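Iron-regulated outer membrane protein (Neisseria meningitidis, PDB 4B7O) transports iron across the outer membrane into the periplasm as a TonB-dependent transporter and probably takes up siderophores. Local coordinates at residues Ala82-Met85 and Arg86-Leu89; Val711-Val714 and Phe715-Tyr719. All coordinates share one frame; numbering follows the deposited sequence.

Contact 1 (82-89) belongs to the plug region and contact 2 (711-719) to the end of a barrel strand, so the two do not share a secondary-structure element. Contact 1 is partly buried, its centre about 12 Å from the centre of the chain, and opens the short helix 85-88; contact 2 lies at the surface, its centre about 25 Å from that point, where strand 705-712 runs into a turn. Both use a side-chain oxygen to accept a backbone N-H further along the chain, a carboxylate in contact 1 and an amide in contact 2; contact 1 adds a long charge pair, contact 2 a bridging water. Their centres are about 16 Å apart, and they touch where E87 OE1 lies 3.1 Å from N712 ND2.

Contact 1 of 2, residues Ala82-Met85 and Arg86-Leu89; sequences ATDM and RELL
A82 sets its CB against the start of the helix, 3.7 Å from E87 CB and 4.1 Å from L88 CD1, a small apolar contact just ahead of the first turn. D84 is the N-cap. With chi1 at 60° its CG stands between the backbone N and the carbonyl carbon, and the carboxylate turns back over the helix start: OD1 accepts from E87 N at 3.0 Å, on its syn side but 35° out of the carboxylate plane. The other oxygen, OD2, is 3.9 Å from R86 NH2, a long salt bridge. Carboxylate and guanidinium planes stand 89° apart, and no N-H points at OD2, so charge alone links them; R86 NH1 is instead hydrogen-bonded to the carbonyls of G98 and G100. The D84 carbonyl O takes L88 N at 3.2 Å. M85 follows, its O accepting from L89 N at 3.0 Å while its CB lies 4.2 Å from L89 CD1. E87 OE1 forms a salt bridge with K90, just past the helix. The M85 side chain packs the helix on F97 of strand 95-97 and V147 of strand 144-150, where L89 joins it, while T83, just before the helix, touches barrel strand 212-223.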
loop_
_atom_site.group_PDB
_atom_site.type_symbol
_atom_site.label_atom_id
_atom_site.label_comp_id
_atom_site.label_asym_id
_atom_site.label_seq_id
_atom_site.Cartn_x
_atom_site.Cartn_y
_atom_site.Cartn_z
ATOM N N ALA A 82 -7.686 2.655 -16.201
ATOM C CA ALA A 82 -6.614 2.824 -15.261
ATOM C C ALA A 82 -5.580 1.677 -15.313
ATOM O O ALA A 82 -5.930 0.500 -15.559
ATOM C CB ALA A 82 -7.208 2.966 -13.880
ATOM N N THR A 83 -4.293 2.024 -15.155
ATOM C CA THR A 83 -3.266 0.980 -15.142
ATOM C C THR A 83 -2.411 1.067 -13.909
ATOM O O THR A 83 -1.495 0.289 -13.794
ATOM C CB THR A 83 -2.319 1.083 -16.338
ATOM O OG1 THR A 83 -1.651 2.353 -16.266
ATOM C CG2 THR A 83 -3.103 0.970 -17.647
ATOM N N ASP A 84 -2.684 2.001 -12.991
ATOM C CA ASP A 84 -2.137 1.900 -11.641
ATOM C C ASP A 84 -3.206 2.046 -10.563
ATOM O O ASP A 84 -4.330 2.455 -10.863
ATOM C CB ASP A 84 -0.991 2.921 -11.400
ATOM C CG ASP A 84 -1.428 4.393 -11.566
ATOM O OD1 ASP A 84 -2.635 4.743 -11.597
ATOM O OD2 ASP A 84 -0.530 5.252 -11.673
ATOM N N MET A 85 -2.814 1.788 -9.308
ATOM C CA MET A 85 -3.694 1.988 -8.161
ATOM C C MET A 85 -4.099 3.407 -7.914
ATOM O O MET A 85 -5.234 3.660 -7.525
ATOM C CB MET A 85 -3.044 1.475 -6.902
ATOM C CG MET A 85 -2.843 -0.036 -6.949
ATOM S SD MET A 85 -4.392 -0.961 -6.841
ATOM C CE MET A 85 -3.709 -2.592 -7.188
ATOM N N ARG A 86 -3.197 4.354 -8.135
ATOM C CA ARG A 86 -3.589 5.715 -7.927
ATOM C C ARG A 86 -4.873 6.113 -8.687
ATOM O O ARG A 86 -5.721 6.801 -8.128
ATOM C CB ARG A 86 -2.453 6.669 -8.252
ATOM C CG ARG A 86 -2.829 8.150 -8.126
ATOM C CD ARG A 86 -1.603 9.025 -8.402
ATOM N NE ARG A 86 -1.147 8.906 -9.798
ATOM C CZ ARG A 86 0.107 9.119 -10.228
ATOM N NH1 ARG A 86 1.079 9.455 -9.388
ATOM N NH2 ARG A 86 0.395 9.008 -11.512
ATOM N N GLU A 87 -4.996 5.705 -9.957
ATOM C CA GLU A 87 -6.182 6.053 -10.711
ATOM C C GLU A 87 -7.339 5.151 -10.334
ATOM O O GLU A 87 -8.434 5.603 -10.220
ATOM C CB GLU A 87 -5.989 6.066 -12.261
ATOM C CG GLU A 87 -5.084 7.194 -12.792
ATOM C CD GLU A 87 -5.681 8.585 -12.600
ATOM O OE1 GLU A 87 -6.898 8.724 -12.724
ATOM O OE2 GLU A 87 -4.944 9.537 -12.288
ATOM N N LEU A 88 -7.082 3.877 -10.170
ATOM C CA LEU A 88 -8.124 2.933 -9.850
ATOM C C LEU A 88 -8.922 3.304 -8.602
ATOM O O LEU A 88 -10.136 3.043 -8.543
ATOM C CB LEU A 88 -7.506 1.549 -9.614
ATOM C CG LEU A 88 -8.380 0.370 -9.965
ATOM C CD1 LEU A 88 -9.216 0.640 -11.215
ATOM C CD2 LEU A 88 -7.510 -0.855 -10.183
ATOM N N LEU A 89 -8.236 3.826 -7.578
ATOM C CA LEU A 89 -8.892 4.091 -6.322
ATOM C C LEU A 89 -9.067 5.609 -6.150
ATOM O O LEU A 89 -8.963 6.116 -4.996
ATOM C CB LEU A 89 -8.049 3.567 -5.178
ATOM C CG LEU A 89 -7.413 2.187 -5.356
ATOM C CD1 LEU A 89 -6.309 2.048 -4.344
ATOM C CD2 LEU A 89 -8.409 1.054 -5.206
#

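Contact 2 of 2, residues Val711-Val714 and Phe715-Tyr719; sequences VNNV and FNTFY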
loop_
_atom_site.group_PDB
_atom_site.type_symbol
_atom_site.label_atom_id
_atom_site.label_comp_id
_atom_site.label_asym_id
_atom_site.label_seq_id
_atom_site.Cartn_x
_atom_site.Cartn_y
_atom_site.Cartn_z
ATOM N N VAL A 711 -11.105 10.385 -20.634
ATOM C CA VAL A 711 -10.300 11.596 -20.612
ATOM C C VAL A 711 -10.194 11.977 -19.151
ATOM O O VAL A 711 -11.163 12.425 -18.597
ATOM C CB VAL A 711 -10.923 12.781 -21.436
ATOM C CG1 VAL A 711 -10.042 14.020 -21.374
ATOM C CG2 VAL A 711 -11.090 12.417 -22.892
ATOM N N ASN A 712 -9.021 11.758 -18.562
ATOM C CA ASN A 712 -8.671 12.166 -17.211
ATOM C C ASN A 712 -8.140 13.583 -17.122
ATOM O O ASN A 712 -7.403 14.078 -18.019
ATOM C CB ASN A 712 -7.579 11.265 -16.713
ATOM C CG ASN A 712 -8.090 9.918 -16.280
ATOM O OD1 ASN A 712 -9.265 9.615 -16.393
ATOM N ND2 ASN A 712 -7.207 9.109 -15.739
ATOM N N ASN A 713 -8.450 14.232 -16.016
ATOM C CA ASN A 713 -8.014 15.588 -15.813
ATOM C C ASN A 713 -8.362 16.414 -17.087
ATOM O O ASN A 713 -7.491 16.866 -17.823
ATOM C CB ASN A 713 -6.516 15.635 -15.452
ATOM C CG ASN A 713 -6.103 17.027 -15.010
ATOM O OD1 ASN A 713 -6.955 17.923 -14.985
ATOM N ND2 ASN A 713 -4.849 17.218 -14.612
ATOM N N VAL A 714 -9.662 16.589 -17.308
ATOM C CA VAL A 714 -10.229 17.098 -18.531
ATOM C C VAL A 714 -9.843 18.542 -18.666
ATOM O O VAL A 714 -9.640 19.033 -19.816
ATOM C CB VAL A 714 -11.797 17.055 -18.550
ATOM C CG1 VAL A 714 -12.329 17.182 -19.964
ATOM C CG2 VAL A 714 -12.325 15.762 -18.011
ATOM N N PHE A 715 -9.779 19.261 -17.535
ATOM C CA PHE A 715 -9.423 20.689 -17.615
ATOM C C PHE A 715 -7.941 20.909 -17.551
ATOM O O PHE A 715 -7.475 22.051 -17.426
ATOM C CB PHE A 715 -10.182 21.536 -16.610
ATOM C CG PHE A 715 -11.641 21.427 -16.792
ATOM C CD1 PHE A 715 -12.271 22.038 -17.898
ATOM C CD2 PHE A 715 -12.396 20.632 -15.943
ATOM C CE1 PHE A 715 -13.653 21.910 -18.095
ATOM C CE2 PHE A 715 -13.762 20.497 -16.139
ATOM C CZ PHE A 715 -14.397 21.117 -17.216
ATOM N N ASN A 716 -7.185 19.812 -17.648
ATOM C CA ASN A 716 -5.743 19.933 -17.703
ATOM C C ASN A 716 -5.223 20.812 -16.574
ATOM O O ASN A 716 -4.423 21.709 -16.772
ATOM C CB ASN A 716 -5.281 20.492 -19.064
ATOM C CG ASN A 716 -3.799 20.285 -19.262
ATOM O OD1 ASN A 716 -3.254 19.294 -18.801
ATOM N ND2 ASN A 716 -3.136 21.235 -19.864
ATOM N N THR A 717 -5.693 20.504 -15.382
ATOM C CA THR A 717 -5.330 21.177 -14.158
ATOM C C THR A 717 -3.950 20.872 -13.750
ATOM O O THR A 717 -3.493 19.723 -13.752
ATOM C CB THR A 717 -6.171 20.695 -12.979
ATOM O OG1 THR A 717 -7.544 20.843 -13.317
ATOM C CG2 THR A 717 -5.839 21.489 -11.766
ATOM N N PHE A 718 -3.323 21.931 -13.304
ATOM C CA PHE A 718 -1.978 21.870 -12.877
ATOM C C PHE A 718 -2.093 21.869 -11.391
ATOM O O PHE A 718 -2.681 22.790 -10.813
ATOM C CB PHE A 718 -1.247 23.113 -13.405
ATOM C CG PHE A 718 0.156 23.282 -12.866
ATOM C CD1 PHE A 718 0.944 22.173 -12.544
ATOM C CD2 PHE A 718 0.700 24.564 -12.718
ATOM C CE1 PHE A 718 2.228 22.336 -12.022
ATOM C CE2 PHE A 718 2.000 24.747 -12.232
ATOM C CZ PHE A 718 2.762 23.632 -11.863
ATOM N N TYR A 719 -1.553 20.837 -10.763
ATOM C CA TYR A 719 -1.567 20.790 -9.326
ATOM C C TYR A 719 -0.525 19.837 -8.798
ATOM O O TYR A 719 -0.026 18.992 -9.518
ATOM C CB TYR A 719 -2.948 20.304 -8.841
ATOM C CG TYR A 719 -3.248 18.817 -9.176
ATOM C CD1 TYR A 719 -3.758 18.438 -10.427
ATOM C CD2 TYR A 719 -3.050 17.817 -8.222
ATOM C CE1 TYR A 719 -4.041 17.116 -10.711
ATOM C CE2 TYR A 719 -3.314 16.485 -8.491
ATOM C CZ TYR A 719 -3.824 16.135 -9.741
ATOM O OH TYR A 719 -4.105 14.800 -10.017
HETATM O O HOH W 1 -9.715 18.456 -14.492
#
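N713 lays its side-chain amide alongside the backbone of T717 and is gripped at both ends. Its CG is anti to the backbone N (chi1 -170°), which carries the amide across the turn. OD1 accepts from T717 N at 2.9 Å, with the donor tilted 26° from the carbonyl plane, and ND2 donates a hydrogen bond to T717 O at 3.0 Å, the acceptor lying within 2° of the amide plane. This pair of bonds fixes the amide's rotation and tells its oxygen from its nitrogen. The type I beta turn N713-N716 is closed by N716 N bonding to N713 O at 3.0 Å. The Y719 ring is met at its edge, in plane, by N713 ND2, 4.0 Å from CE1, and F688 stacks on the same ring. At the two central positions of the turn, V714 CB comes over one face of the F715 ring, 4.5 Å from CD2. A water donates to N713 OD1 and accepts from F715 N at 3.1 Å. The buried amide therefore has both its polar atoms satisfied; its ND2 bond to V733 O ties the turn to the loop before strand 736-744, and T717 OG1 ties it to strand 684-697 at G689 O.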